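Local coordinates for protein 3-isopropylmalate dehydratase small subunit (Campylobacter jejuni, PDB 3Q3W) that catalyses, as the small subunit of isopropylmalate isomerase, the interconversion of 2-isopropylmalate and 3-isopropylmalate through 2-isopropylmaleate, at residues A[13-17]-A[64-70]. Numbering follows the deposited sequence. Where two conformers were deposited one is given.
Sequences IACPL and NLNKKEY
Residues 13-17 are extended and belong to strand 9-17. Residues 64-70 form a compact loop with two short 3-10 segments, 64-66 and 68-69, in which Lys67 N donates a hydrogen bond to Asn64 O (3.0 Å) and Tyr70 N one to Lys67 O (2.9 Å). The closest CA atoms are those of Cys15 and Tyr70, 6.0 Å apart. Ile13 points toward the loop, and its CG2 lies 4.2 Å from Tyr70 CA. The CA-to-CB bond of Ala14 points away from the loop, and CB packs on Leu138 of helix 128-140, among others. Ala14 O meets the edge of the Tyr70 ring, 3.3 Å from CE1. Cys15 is central. Tyr70, with chi1 m, brings its ring up to the strand. The t rotamer of Cys15 sets SG over one face of this ring, 4.1 Å from the centroid and 24° off the normal, a sulfur-aromatic contact. Cys15 SG also touches Asn64 CB (3.5 Å), and Cys15 CB packs on Leu65 CD2 (3.7 Å). Pro16 CD lies 3.4 Å from Tyr70 CE1. Pro16 O accepts a nearly straight hydrogen bond from Asn64 ND2 (3.0 Å, 174°), the one such bond between the segments. Leu17 CD1 reaches Leu65 CD1 at 4.4 Å. The strand backbone pairs with strand 73-78 through Ile13 and Cys15. Side chains of a connecting loop thus pack against a central strand of the mixed sheet, with one hydrogen bond to its backbone, just before the loop enters the neighbouring parallel strand 73-78, in the part of the chain that belongs to the aconitase C-terminal domain family.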
ATOM      1  N   ILE A  13      10.693  -1.013   4.395  1.00 26.05           N
ATOM      2  CA  ILE A  13      10.647   0.417   4.403  1.00 26.57           C
ATOM      3  C   ILE A  13       9.208   0.884   4.218  1.00 25.47           C
ATOM      4  O   ILE A  13       8.523   0.478   3.260  1.00 24.48           O
ATOM      5  CB  ILE A  13      11.555   0.965   3.265  1.00 25.48           C
ATOM      6  CG1 ILE A  13      12.989   0.444   3.409  1.00 28.62           C
ATOM      7  CG2 ILE A  13      11.463   2.502   3.161  1.00 27.12           C
ATOM      8  CD1 ILE A  13      13.766   0.968   4.544  1.00 29.83           C
ATOM      9  N   ALA A  14       8.726   1.696   5.154  1.00 24.91           N
ATOM     10  CA  ALA A  14       7.397   2.282   5.060  1.00 24.60           C
ATOM     11  C   ALA A  14       7.480   3.758   4.667  1.00 25.83           C
ATOM     12  O   ALA A  14       8.434   4.452   5.064  1.00 24.79           O
ATOM     13  CB  ALA A  14       6.675   2.123   6.328  1.00 26.38           C
ATOM     14  N   CYS A  15       6.480   4.209   3.899  1.00 24.58           N
ATOM     15  CA  CYS A  15       6.446   5.543   3.309  1.00 25.28           C
ATOM     16  C   CYS A  15       5.105   6.175   3.608  1.00 27.01           C
ATOM     17  O   CYS A  15       4.067   5.623   3.235  1.00 25.88           O
ATOM     18  CB  CYS A  15       6.625   5.508   1.787  1.00 23.97           C
ATOM     19  SG  CYS A  15       6.660   7.168   1.089  1.00 24.36           S
ATOM     20  N   PRO A  16       5.116   7.344   4.257  1.00 28.47           N
ATOM     21  CA  PRO A  16       3.856   7.977   4.570  1.00 30.19           C
ATOM     22  C   PRO A  16       3.356   8.834   3.426  1.00 30.38           C
ATOM     23  O   PRO A  16       4.137   9.588   2.836  1.00 31.04           O
ATOM     24  CB  PRO A  16       4.203   8.838   5.785  1.00 31.84           C
ATOM     25  CG  PRO A  16       5.623   9.203   5.583  1.00 31.85           C
ATOM     26  CD  PRO A  16       6.263   8.112   4.779  1.00 29.11           C
ATOM     27  N   LEU A  17       2.086   8.703   3.102  1.00 29.94           N
ATOM     28  CA  LEU A  17       1.460   9.527   2.066  1.00 31.34           C
ATOM     29  C   LEU A  17       0.244  10.242   2.687  1.00 33.36           C
ATOM     30  O   LEU A  17      -0.859   9.697   2.772  1.00 32.29           O
ATOM     31  CB  LEU A  17       1.042   8.685   0.849  1.00 28.68           C
ATOM     32  CG  LEU A  17       2.171   7.917   0.162  1.00 29.80           C
ATOM     33  CD1 LEU A  17       1.576   6.958  -0.963  1.00 27.51           C
ATOM     34  CD2 LEU A  17       3.187   8.802  -0.455  1.00 29.70           C
ATOM     35  N   ASN A  64       6.826  11.668  -1.577  1.00 24.32           N
ATOM     36  CA  ASN A  64       7.720  10.945  -0.676  1.00 24.99           C
ATOM     37  C   ASN A  64       8.353   9.677  -1.272  1.00 25.11           C
ATOM     38  O   ASN A  64       9.543   9.397  -1.016  1.00 24.26           O
ATOM     39  CB  ASN A  64       7.005  10.619   0.642  1.00 25.23           C
ATOM     40  CG  ASN A  64       7.071  11.764   1.662  1.00 28.30           C
ATOM     41  OD1 ASN A  64       7.951  12.612   1.592  1.00 30.78           O
ATOM     42  ND2 ASN A  64       6.134  11.769   2.618  1.00 26.88           N
ATOM     43  N   LEU A  65       7.603   8.924  -2.079  1.00 24.24           N
ATOM     44  CA  LEU A  65       8.145   7.680  -2.657  1.00 24.89           C
ATOM     45  C   LEU A  65       9.316   7.895  -3.555  1.00 23.27           C
ATOM     46  O   LEU A  65      10.033   6.945  -3.828  1.00 25.38           O
ATOM     47  CB  LEU A  65       7.100   6.838  -3.426  1.00 23.82           C
ATOM     48  CG  LEU A  65       6.123   6.022  -2.607  1.00 27.80           C
ATOM     49  CD1 LEU A  65       4.929   5.494  -3.481  1.00 23.47           C
ATOM     50  CD2 LEU A  65       6.787   4.893  -1.811  1.00 24.63           C
ATOM     51  N   ASN A  66       9.539   9.130  -4.000  1.00 23.38           N
ATOM     52  CA  ASN A  66      10.676   9.477  -4.834  1.00 22.74           C
ATOM     53  C   ASN A  66      11.986   9.780  -4.061  1.00 23.66           C
ATOM     54  O   ASN A  66      13.089   9.798  -4.643  1.00 22.36           O
ATOM     55  CB  ASN A  66      10.310  10.671  -5.768  1.00 24.41           C
ATOM     56  CG  ASN A  66       9.356  10.267  -6.914  1.00 23.24           C
ATOM     57  OD1 ASN A  66       9.293   9.106  -7.287  1.00 22.29           O
ATOM     58  ND2 ASN A  66       8.564  11.207  -7.404  1.00 22.46           N
ATOM     59  N   LYS A  67      11.875  10.033  -2.754  1.00 23.24           N
ATOM     60  CA  LYS A  67      13.029  10.422  -1.937  1.00 23.15           C
ATOM     61  C   LYS A  67      13.946   9.248  -1.562  1.00 23.37           C
ATOM     62  O   LYS A  67      13.495   8.093  -1.323  1.00 22.67           O
ATOM     63  CB  LYS A  67      12.533  11.186  -0.684  1.00 24.32           C
ATOM     64  CG  LYS A  67      11.776  12.457  -0.983  1.00 25.29           C
ATOM     65  CD  LYS A  67      11.390  13.204   0.262  1.00 26.18           C
ATOM     66  CE  LYS A  67      10.492  14.429  -0.029  1.00 26.62           C
ATOM     67  NZ  LYS A  67      11.254  15.611  -0.513  1.00 29.12           N
ATOM     68  N   LYS A  68      15.240   9.513  -1.451  1.00 24.64           N
ATOM     69  CA  LYS A  68      16.160   8.441  -1.079  1.00 25.28           C
ATOM     70  C   LYS A  68      15.750   7.755   0.202  1.00 24.58           C
ATOM     71  O   LYS A  68      15.906   6.537   0.298  1.00 24.80           O
ATOM     72  CB  LYS A  68      17.616   8.915  -0.964  1.00 26.06           C
ATOM     73  CG  LYS A  68      18.257   9.145  -2.345  1.00 30.65           C
ATOM     74  CD  LYS A  68      19.712   8.823  -2.400  1.00 34.79           C
ATOM     75  CE  LYS A  68      20.427   9.509  -3.610  1.00 35.35           C
ATOM     76  NZ  LYS A  68      20.697   8.429  -4.562  1.00 39.15           N
ATOM     77  N   GLU A  69      15.206   8.496   1.186  1.00 24.39           N
ATOM     78  CA  GLU A  69      14.890   7.882   2.494  0.60 24.48           C
ATOM     79  C   GLU A  69      13.805   6.826   2.326  1.00 24.95           C
ATOM     80  O   GLU A  69      13.705   5.877   3.123  1.00 25.17           O
ATOM     81  CB  GLU A  69      14.456   8.945   3.499  0.60 25.40           C
ATOM     82  CG  GLU A  69      15.595   9.839   3.942  0.60 24.72           C
ATOM     83  CD  GLU A  69      15.981  10.928   2.944  0.60 24.46           C
ATOM     84  OE1 GLU A  69      15.254  11.208   1.924  0.60 18.91           O
ATOM     85  OE2 GLU A  69      17.033  11.508   3.196  0.60 16.44           O
ATOM     86  N   TYR A  70      13.025   6.955   1.254  1.00 22.99           N
ATOM     87  CA  TYR A  70      11.950   5.996   0.945  1.00 24.21           C
ATOM     88  C   TYR A  70      12.191   5.031  -0.242  1.00 23.80           C
ATOM     89  O   TYR A  70      11.237   4.382  -0.748  1.00 21.91           O
ATOM     90  CB  TYR A  70      10.627   6.745   0.803  1.00 24.05           C
ATOM     91  CG  TYR A  70      10.258   7.486   2.092  1.00 24.36           C
ATOM     92  CD1 TYR A  70       9.927   6.786   3.232  1.00 25.38           C
ATOM     93  CD2 TYR A  70      10.266   8.875   2.150  1.00 26.22           C
ATOM     94  CE1 TYR A  70       9.609   7.459   4.430  1.00 29.59           C
ATOM     95  CE2 TYR A  70       9.959   9.575   3.335  1.00 28.01           C
ATOM     96  CZ  TYR A  70       9.627   8.851   4.474  1.00 28.76           C
ATOM     97  OH  TYR A  70       9.280   9.501   5.623  1.00 33.98           O
TER